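Local coordinates for geranyltranstransferase (PDB 1RTR), which catalyses, as a farnesyl pyrophosphate synthase, the chain-lengthening condensation of isopentenyl diphosphate with allylic diphosphates that leads to farnesyl diphosphate, at residues A[45-50]-A[70-75]; A[217-222]-A[243-248]; A[31-36]-A[101-106]. All coordinates share one frame; numbering follows the deposited sequence.

Interaction 1 of 3, residues A[45-50]-A[70-75]; sequences IRPVLL and ALEMIH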
loop_
_atom_site.group_PDB
_atom_site.type_symbol
_atom_site.label_atom_id
_atom_site.label_comp_id
_atom_site.label_asym_id
_atom_site.label_seq_id
_atom_site.Cartn_x
_atom_site.Cartn_y
_atom_site.Cartn_z
ATOM N N ILE A 45 20.287 -3.609 2.191
ATOM C CA ILE A 45 20.865 -2.349 2.679
ATOM C C ILE A 45 19.846 -1.434 3.320
ATOM O O ILE A 45 20.173 -0.743 4.281
ATOM C CB ILE A 45 21.651 -1.579 1.588
ATOM C CG1 ILE A 45 20.891 -1.578 0.270
ATOM C CG2 ILE A 45 23.060 -2.144 1.414
ATOM C CD1 ILE A 45 20.240 -0.241 -0.022
ATOM N N ARG A 46 18.616 -1.440 2.798
ATOM C CA ARG A 46 17.570 -0.545 3.309
ATOM C C ARG A 46 17.240 -0.836 4.771
ATOM O O ARG A 46 17.378 0.068 5.602
ATOM C CB ARG A 46 16.314 -0.551 2.438
ATOM C CG ARG A 46 16.484 0.153 1.121
ATOM C CD ARG A 46 15.490 -0.294 0.089
ATOM N NE ARG A 46 15.793 0.226 -1.234
ATOM C CZ ARG A 46 16.649 -0.322 -2.092
ATOM N NH1 ARG A 46 16.840 0.242 -3.277
ATOM N NH2 ARG A 46 17.309 -1.425 -1.782
ATOM N N PRO A 47 16.827 -2.074 5.093
ATOM C CA PRO A 47 16.623 -2.470 6.492
ATOM C C PRO A 47 17.866 -2.252 7.322
ATOM O O PRO A 47 17.768 -1.708 8.423
ATOM C CB PRO A 47 16.296 -3.978 6.413
ATOM C CG PRO A 47 16.587 -4.405 5.032
ATOM C CD PRO A 47 16.481 -3.173 4.176
ATOM N N VAL A 48 19.020 -2.650 6.795
ATOM C CA VAL A 48 20.264 -2.553 7.551
ATOM C C VAL A 48 20.604 -1.103 7.866
ATOM O O VAL A 48 20.963 -0.778 9.009
ATOM C CB VAL A 48 21.410 -3.281 6.838
ATOM C CG1 VAL A 48 22.750 -2.719 7.263
ATOM C CG2 VAL A 48 21.347 -4.787 7.158
ATOM N N LEU A 49 20.464 -0.236 6.863
ATOM C CA LEU A 49 20.609 1.205 7.046
ATOM C C LEU A 49 19.774 1.697 8.207
ATOM O O LEU A 49 20.290 2.404 9.070
ATOM C CB LEU A 49 20.231 1.964 5.771
ATOM C CG LEU A 49 20.501 3.471 5.736
ATOM C CD1 LEU A 49 21.940 3.793 6.154
ATOM C CD2 LEU A 49 20.226 4.014 4.348
ATOM N N LEU A 50 18.497 1.314 8.242
ATOM C CA LEU A 50 17.582 1.781 9.289
ATOM C C LEU A 50 18.050 1.308 10.671
ATOM O O LEU A 50 18.163 2.103 11.616
ATOM C CB LEU A 50 16.140 1.357 8.965
ATOM C CG LEU A 50 14.911 1.245 9.893
ATOM C CD1 LEU A 50 14.927 2.058 11.166
ATOM C CD2 LEU A 50 13.654 1.560 9.104
ATOM N N ALA A 70 9.029 -3.960 7.224
ATOM C CA ALA A 70 8.136 -3.193 6.357
ATOM C C ALA A 70 8.883 -2.602 5.167
ATOM O O ALA A 70 8.473 -2.782 4.021
ATOM C CB ALA A 70 7.439 -2.105 7.133
ATOM N N LEU A 71 9.997 -1.930 5.439
ATOM C CA LEU A 71 10.793 -1.293 4.392
ATOM C C LEU A 71 11.227 -2.286 3.321
ATOM O O LEU A 71 11.159 -1.987 2.119
ATOM C CB LEU A 71 12.014 -0.593 5.000
ATOM C CG LEU A 71 12.903 0.257 4.084
ATOM C CD1 LEU A 71 12.087 1.171 3.123
ATOM C CD2 LEU A 71 13.877 1.063 4.931
ATOM N N GLU A 72 11.664 -3.474 3.749
ATOM C CA GLU A 72 12.083 -4.504 2.791
ATOM C C GLU A 72 10.886 -5.088 2.016
ATOM O O GLU A 72 11.019 -5.443 0.831
ATOM C CB GLU A 72 12.923 -5.592 3.477
ATOM C CG GLU A 72 13.562 -6.613 2.538
ATOM C CD GLU A 72 14.715 -6.064 1.698
ATOM O OE1 GLU A 72 15.160 -4.910 1.919
ATOM O OE2 GLU A 72 15.181 -6.798 0.794
ATOM N N MET A 73 9.724 -5.171 2.670
ATOM C CA MET A 73 8.492 -5.586 1.987
ATOM C C MET A 73 8.166 -4.609 0.846
ATOM O O MET A 73 7.825 -5.035 -0.268
ATOM C CB MET A 73 7.317 -5.672 2.971
ATOM C CG MET A 73 7.131 -7.027 3.666
ATOM S SD MET A 73 5.899 -6.986 4.990
ATOM C CE MET A 73 6.303 -8.493 5.796
ATOM N N ILE A 74 8.301 -3.306 1.118
ATOM C CA ILE A 74 8.048 -2.277 0.116
ATOM C C ILE A 74 9.023 -2.389 -1.046
ATOM O O ILE A 74 8.640 -2.250 -2.208
ATOM C CB ILE A 74 8.120 -0.873 0.739
ATOM C CG1 ILE A 74 7.045 -0.729 1.813
ATOM C CG2 ILE A 74 8.030 0.218 -0.335
ATOM C CD1 ILE A 74 5.755 -0.149 1.344
ATOM N N HIS A 75 10.289 -2.629 -0.726
ATOM C CA HIS A 75 11.301 -2.813 -1.759
ATOM C C HIS A 75 11.019 -4.083 -2.576
ATOM O O HIS A 75 11.116 -4.066 -3.814
ATOM C CB HIS A 75 12.711 -2.801 -1.148
ATOM C CG HIS A 75 13.778 -3.296 -2.072
ATOM N ND1 HIS A 75 14.230 -2.564 -3.152
ATOM C CD2 HIS A 75 14.481 -4.454 -2.081
ATOM C CE1 HIS A 75 15.160 -3.251 -3.790
ATOM N NE2 HIS A 75 15.336 -4.399 -3.158
HETATM O O HOH W 1 17.373 -3.068 0.713
#
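Arg46 reaches over to helix 65-83 and lays its guanidinium flat on the ring of His75, centres 3.9 Å apart and planes at 14°. ND1 of His75 lies beneath the guanidinium centre, while Arg46 NH2 is shifted toward the rim of the imidazole and comes within 3.5 Å of His75 CE1. With CG anti to the backbone N (chi1 166°), the imidazole is directed toward Arg46. A water in the plane of the guanidinium, at its edge, accepts from Arg46 NH2 and Arg46 N and donates to Glu72 OE1, 3.1 Å away. Segments 45-50 and 70-75 run nearly antiparallel, 157° between N-to-C directions, their axes 8.7 Å apart at closest. The IRP at the start of helix 45-56 ends the family's GKxxRP signature, which in relatives helps hold the diphosphate of isopentenyl diphosphate; the placement of Arg46 and His75 is consistent with such a site. One turn deeper, Leu71 puts CD2 against Arg46 CB at 3.8 Å, with Leu50 CD2 touching the same methyl at 4.2 Å. Phe184 and Ala185 also pack on Leu71. Beside the water, Pro47 CD abuts Glu72 OE1 at 3.1 Å, while Glu72 OE2 forms a salt bridge with Arg44.

Interaction 2 of 3, residues A[217-222]-A[243-248]; sequences KDDLLD and STYVSL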
loop_
_atom_site.group_PDB
_atom_site.type_symbol
_atom_site.label_atom_id
_atom_site.label_comp_id
_atom_site.label_asym_id
_atom_site.label_seq_id
_atom_site.Cartn_x
_atom_site.Cartn_y
_atom_site.Cartn_z
ATOM N N LYS A 217 27.555 5.002 -8.767
ATOM C CA LYS A 217 28.519 3.900 -8.630
ATOM C C LYS A 217 28.212 2.802 -9.642
ATOM O O LYS A 217 29.093 2.347 -10.375
ATOM C CB LYS A 217 28.512 3.351 -7.197
ATOM C CG LYS A 217 29.473 2.179 -6.916
ATOM C CD LYS A 217 28.726 1.001 -6.254
ATOM C CE LYS A 217 29.389 0.517 -4.954
ATOM N NZ LYS A 217 29.903 -0.894 -5.039
ATOM N N ASP A 218 26.940 2.425 -9.699
ATOM C CA ASP A 218 26.445 1.371 -10.583
ATOM C C ASP A 218 26.622 1.651 -12.067
ATOM O O ASP A 218 26.970 0.740 -12.828
ATOM C CB ASP A 218 24.972 1.113 -10.289
ATOM C CG ASP A 218 24.759 -0.164 -9.532
ATOM O OD1 ASP A 218 24.224 -1.110 -10.153
ATOM O OD2 ASP A 218 25.106 -0.315 -8.333
ATOM N N ASP A 219 26.356 2.895 -12.478
ATOM C CA ASP A 219 26.617 3.321 -13.854
ATOM C C ASP A 219 28.108 3.197 -14.182
ATOM O O ASP A 219 28.467 2.654 -15.220
ATOM C CB ASP A 219 26.128 4.751 -14.093
ATOM C CG ASP A 219 24.634 4.825 -14.321
ATOM O OD1 ASP A 219 24.047 5.876 -13.993
ATOM O OD2 ASP A 219 23.957 3.893 -14.821
ATOM N N LEU A 220 28.960 3.678 -13.275
ATOM C CA LEU A 220 30.407 3.559 -13.424
ATOM C C LEU A 220 30.863 2.109 -13.563
ATOM O O LEU A 220 31.579 1.777 -14.510
ATOM C CB LEU A 220 31.152 4.264 -12.282
ATOM C CG LEU A 220 31.270 5.788 -12.421
ATOM C CD1 LEU A 220 31.596 6.448 -11.101
ATOM C CD2 LEU A 220 32.278 6.166 -13.506
ATOM N N LEU A 221 30.428 1.245 -12.644
ATOM C CA LEU A 221 30.760 -0.183 -12.710
ATOM C C LEU A 221 30.330 -0.861 -14.015
ATOM O O LEU A 221 31.028 -1.740 -14.511
ATOM C CB LEU A 221 30.184 -0.927 -11.506
ATOM C CG LEU A 221 31.067 -1.014 -10.258
ATOM C CD1 LEU A 221 30.263 -1.569 -9.098
ATOM C CD2 LEU A 221 32.310 -1.862 -10.511
ATOM N N ASP A 222 29.193 -0.454 -14.578
ATOM C CA ASP A 222 28.755 -0.972 -15.882
ATOM C C ASP A 222 29.702 -0.535 -16.999
ATOM O O ASP A 222 29.928 -1.272 -17.960
ATOM C CB ASP A 222 27.327 -0.518 -16.218
ATOM C CG ASP A 222 26.253 -1.305 -15.466
ATOM O OD1 ASP A 222 26.470 -2.493 -15.121
ATOM O OD2 ASP A 222 25.142 -0.804 -15.184
ATOM N N SER A 243 20.039 5.800 -21.073
ATOM C CA SER A 243 20.514 7.124 -20.698
ATOM C C SER A 243 20.951 7.173 -19.222
ATOM O O SER A 243 20.137 6.951 -18.318
ATOM C CB SER A 243 19.444 8.172 -20.996
ATOM O OG SER A 243 19.906 9.467 -20.657
ATOM N N THR A 244 22.237 7.459 -18.986
ATOM C CA THR A 244 22.863 7.222 -17.674
ATOM C C THR A 244 23.807 8.334 -17.255
ATOM O O THR A 244 23.952 9.334 -17.962
ATOM C CB THR A 244 23.664 5.887 -17.659
ATOM O OG1 THR A 244 24.898 6.057 -18.380
ATOM C CG2 THR A 244 22.926 4.744 -18.400
ATOM N N TYR A 245 24.460 8.143 -16.109
ATOM C CA TYR A 245 25.417 9.125 -15.600
ATOM C C TYR A 245 26.646 9.263 -16.489
ATOM O O TYR A 245 27.089 10.387 -16.726
ATOM C CB TYR A 245 25.835 8.831 -14.162
ATOM C CG TYR A 245 24.878 9.408 -13.154
ATOM C CD1 TYR A 245 23.959 8.590 -12.501
ATOM C CD2 TYR A 245 24.873 10.773 -12.865
ATOM C CE1 TYR A 245 23.067 9.107 -11.589
ATOM C CE2 TYR A 245 23.982 11.298 -11.952
ATOM C CZ TYR A 245 23.078 10.454 -11.320
ATOM O OH TYR A 245 22.176 10.954 -10.408
ATOM N N VAL A 246 27.180 8.145 -16.986
ATOM C CA VAL A 246 28.365 8.203 -17.834
ATOM C C VAL A 246 28.041 8.646 -19.267
ATOM O O VAL A 246 28.886 9.266 -19.928
ATOM C CB VAL A 246 29.288 6.913 -17.772
ATOM C CG1 VAL A 246 28.836 5.928 -16.712
ATOM C CG2 VAL A 246 29.442 6.236 -19.135
ATOM N N SER A 247 26.828 8.351 -19.735
ATOM C CA SER A 247 26.408 8.740 -21.083
ATOM C C SER A 247 26.084 10.226 -21.183
ATOM O O SER A 247 26.042 10.784 -22.279
ATOM C CB SER A 247 25.221 7.903 -21.557
ATOM O OG SER A 247 23.992 8.534 -21.246
ATOM N N LEU A 248 25.842 10.867 -20.048
ATOM C CA LEU A 248 25.580 12.297 -20.040
ATOM C C LEU A 248 26.832 13.103 -19.686
ATOM O O LEU A 248 27.057 14.183 -20.233
ATOM C CB LEU A 248 24.450 12.634 -19.069
ATOM C CG LEU A 248 23.029 12.206 -19.458
ATOM C CD1 LEU A 248 22.134 12.141 -18.220
ATOM C CD2 LEU A 248 22.421 13.129 -20.498
#
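Asp219 and Tyr245 join the second aspartate-rich motif to the start of the next long helix: residues 218-222 spell DDLLD, the signature that in relatives within this family of all-helical synthases coordinates magnesium and substrate diphosphate. Hydrogen bonding comes first. Asp219 OD1 accepts from Tyr245 N, just after the N-cap Thr244, at 3.1 Å. The N-H points almost straight at the oxygen (164°) but meets it from above the carboxylate, 66° out of its plane. Within 243-248 a capping box fixes that helix start: Thr244 OG1 accepts from Ser247 N, and Ser247 OG answers by accepting from Thr244 N at 3.1 Å. Ser243 is the first modelled residue after the gap at 230-242, and the capping box follows directly.

The other contacts are close approaches without hydrogen bonds. Val246 CG1 settles on the backbone of the other helix, near Asp219 O, and touches Asp219 CB at 3.9 Å. The Tyr245 ring packs on Met212 and Ile216 of helix 197-227 and on Leu170 of helix 167-177. Asp219 OD2 rests 3.5 Å from Thr244 CB, while Asp219 OD1 lies in the plane of the Tyr245 ring, 3.1 Å from CD1 at its edge.

Interaction 3 of 3, residues A[31-36]-A[101-106]; sequences EESMLY and KVYGEW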
loop_
_atom_site.group_PDB
_atom_site.type_symbol
_atom_site.label_atom_id
_atom_site.label_comp_id
_atom_site.label_asym_id
_atom_site.label_seq_id
_atom_site.Cartn_x
_atom_site.Cartn_y
_atom_site.Cartn_z
ATOM N N GLU A 31 0.779 -16.564 -0.439
ATOM C CA GLU A 31 1.837 -16.387 0.540
ATOM C C GLU A 31 3.156 -17.112 0.200
ATOM O O GLU A 31 4.219 -16.677 0.642
ATOM C CB GLU A 31 1.358 -16.649 1.977
ATOM C CG GLU A 31 0.090 -17.467 2.115
ATOM C CD GLU A 31 -1.187 -16.700 1.834
ATOM O OE1 GLU A 31 -1.500 -15.736 2.554
ATOM O OE2 GLU A 31 -1.901 -17.091 0.895
ATOM N N GLU A 32 3.117 -18.185 -0.593
ATOM C CA GLU A 32 4.388 -18.759 -1.050
ATOM C C GLU A 32 5.006 -17.900 -2.159
ATOM O O GLU A 32 6.228 -17.844 -2.295
ATOM C CB GLU A 32 4.323 -20.271 -1.389
ATOM C CG GLU A 32 3.186 -20.729 -2.290
ATOM C CD GLU A 32 3.557 -21.896 -3.218
ATOM O OE1 GLU A 32 4.773 -22.107 -3.511
ATOM O OE2 GLU A 32 2.615 -22.598 -3.680
ATOM N N SER A 33 4.157 -17.207 -2.917
ATOM C CA SER A 33 4.605 -16.188 -3.859
ATOM C C SER A 33 5.223 -14.974 -3.140
ATOM O O SER A 33 6.302 -14.524 -3.503
ATOM C CB SER A 33 3.441 -15.749 -4.735
ATOM O OG SER A 33 3.852 -14.785 -5.685
ATOM N N MET A 34 4.538 -14.455 -2.121
ATOM C CA MET A 34 5.053 -13.368 -1.290
ATOM C C MET A 34 6.414 -13.745 -0.713
ATOM O O MET A 34 7.392 -13.008 -0.871
ATOM C CB MET A 34 4.076 -13.024 -0.146
ATOM C CG MET A 34 2.799 -12.263 -0.563
ATOM S SD MET A 34 1.409 -12.378 0.624
ATOM C CE MET A 34 1.928 -11.258 1.845
ATOM N N LEU A 35 6.459 -14.905 -0.057
ATOM C CA LEU A 35 7.662 -15.430 0.590
ATOM C C LEU A 35 8.795 -15.716 -0.391
ATOM O O LEU A 35 9.963 -15.475 -0.084
ATOM C CB LEU A 35 7.325 -16.700 1.372
ATOM C CG LEU A 35 7.309 -16.655 2.903
ATOM C CD1 LEU A 35 7.676 -15.288 3.511
ATOM C CD2 LEU A 35 5.954 -17.121 3.407
ATOM N N TYR A 36 8.445 -16.225 -1.566
ATOM C CA TYR A 36 9.431 -16.496 -2.610
ATOM C C TYR A 36 10.303 -15.273 -2.911
ATOM O O TYR A 36 11.535 -15.369 -2.857
ATOM C CB TYR A 36 8.760 -17.021 -3.891
ATOM C CG TYR A 36 9.722 -17.325 -5.023
ATOM C CD1 TYR A 36 10.537 -18.464 -4.999
ATOM C CD2 TYR A 36 9.820 -16.467 -6.121
ATOM C CE1 TYR A 36 11.422 -18.742 -6.041
ATOM C CE2 TYR A 36 10.704 -16.739 -7.177
ATOM C CZ TYR A 36 11.501 -17.875 -7.127
ATOM O OH TYR A 36 12.367 -18.123 -8.175
ATOM N N LYS A 101 7.324 -15.449 -13.473
ATOM C CA LYS A 101 7.763 -16.587 -14.273
ATOM C C LYS A 101 7.445 -17.909 -13.573
ATOM O O LYS A 101 7.289 -18.935 -14.226
ATOM C CB LYS A 101 9.255 -16.480 -14.603
ATOM C CG LYS A 101 9.553 -15.695 -15.878
ATOM C CD LYS A 101 9.372 -16.558 -17.124
ATOM C CE LYS A 101 8.417 -15.911 -18.128
ATOM N NZ LYS A 101 8.186 -16.797 -19.315
ATOM N N VAL A 102 7.328 -17.865 -12.248
ATOM C CA VAL A 102 7.028 -19.047 -11.437
ATOM C C VAL A 102 5.539 -19.176 -11.069
ATOM O O VAL A 102 5.069 -20.287 -10.780
ATOM C CB VAL A 102 7.884 -19.059 -10.141
ATOM C CG1 VAL A 102 7.543 -20.247 -9.269
ATOM C CG2 VAL A 102 9.370 -19.063 -10.476
ATOM N N TYR A 103 4.802 -18.061 -11.074
ATOM C CA TYR A 103 3.440 -18.052 -10.526
ATOM C C TYR A 103 2.395 -17.471 -11.458
ATOM O O TYR A 103 1.196 -17.570 -11.187
ATOM C CB TYR A 103 3.392 -17.289 -9.201
ATOM C CG TYR A 103 4.158 -17.942 -8.080
ATOM C CD1 TYR A 103 5.383 -17.431 -7.660
ATOM C CD2 TYR A 103 3.657 -19.070 -7.435
ATOM C CE1 TYR A 103 6.095 -18.035 -6.624
ATOM C CE2 TYR A 103 4.359 -19.679 -6.403
ATOM C CZ TYR A 103 5.575 -19.159 -6.006
ATOM O OH TYR A 103 6.258 -19.763 -4.983
ATOM N N GLY A 104 2.846 -16.860 -12.545
ATOM C CA GLY A 104 1.953 -16.174 -13.454
ATOM C C GLY A 104 1.863 -14.706 -13.101
ATOM O O GLY A 104 2.166 -14.307 -11.977
ATOM N N GLU A 105 1.442 -13.906 -14.071
ATOM C CA GLU A 105 1.290 -12.472 -13.886
ATOM C C GLU A 105 0.294 -12.077 -12.794
ATOM O O GLU A 105 0.601 -11.188 -11.991
ATOM C CB GLU A 105 0.921 -11.807 -15.201
ATOM C CG GLU A 105 2.135 -11.413 -16.019
ATOM C CD GLU A 105 1.819 -11.231 -17.488
ATOM O OE1 GLU A 105 0.913 -10.435 -17.824
ATOM O OE2 GLU A 105 2.484 -11.891 -18.310
ATOM N N TRP A 106 -0.874 -12.729 -12.754
ATOM C CA TRP A 106 -1.919 -12.348 -11.794
ATOM C C TRP A 106 -1.523 -12.618 -10.344
ATOM O O TRP A 106 -1.801 -11.789 -9.466
ATOM C CB TRP A 106 -3.329 -12.905 -12.141
ATOM C CG TRP A 106 -3.489 -14.416 -12.150
ATOM C CD1 TRP A 106 -3.417 -15.231 -13.240
ATOM C CD2 TRP A 106 -3.762 -15.280 -11.028
ATOM N NE1 TRP A 106 -3.606 -16.543 -12.874
ATOM C CE2 TRP A 106 -3.825 -16.606 -11.522
ATOM C CE3 TRP A 106 -3.946 -15.074 -9.652
ATOM C CZ2 TRP A 106 -4.064 -17.719 -10.693
ATOM C CZ3 TRP A 106 -4.195 -16.184 -8.827
ATOM C CH2 TRP A 106 -4.245 -17.486 -9.353
#
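Glu32 bends its chain at chi2 to bring OE1 to the phenol tip of Tyr103, where Tyr103 OH donates a hydrogen bond of 3.1 Å. OE1 lies in the plane of the tyrosine ring, at its edge, yet the hydroxyl meets the carboxylate from above, 52° out of the carboxylate plane; the two flat groups stand nearly perpendicular.

Ser33 comes next and covers a face of the same ring. Its CB sits over the centre in a CH-pi contact, 3.9 Å from the Tyr103 centroid and 11° off the normal, while Val102 CG1 lies over the rim of the opposite face. Ser33 OG also takes part in a hydrogen bond with Asn99.

One turn on, Tyr36 has CG anti to the backbone N, which carries its ring out past the edge of Tyr103. That edge is turned toward the Tyr36 face in an offset edge-to-face pair, centroids 5.9 Å apart and planes at 74°. Val102 CG2 reaches Tyr36 CZ at 4.1 Å, and Tyr36 OH is tied to Leu97 O.

Gly104, with positive phi, makes the turn between helices 99-103 and 105-124. In this all-helical prenyl synthase fold, helix 30-38 packs on that helix pair beside the subunit interface: it lies against the short helix that follows strand 96-97, with Ser33 and Met34 on helix 105-124 and Glu31 OE1 hydrogen-bonded to His147 of the second subunit.

In the fold
Interaction 1 lies near the middle of the chain, its centre about 5 Å from the chain centre, while interactions 2 and 3 sit farther out, with centres about 32 Å apart. Helix 65-83, one side of interaction 1, ends in the first aspartate-rich motif, and 217-222 belongs to the second; in relatives the two motifs face each other across the catalytic cleft. The centres of interactions 1 and 2 are about 25 Å apart, their nearest atoms about 9 Å, and Ile45 and Leu49 pack on helix 197-227. Interaction 3, about 20 Å from interaction 1 between centres, closes the chain loop containing it; Met34 and Met73 both rest on Leu115.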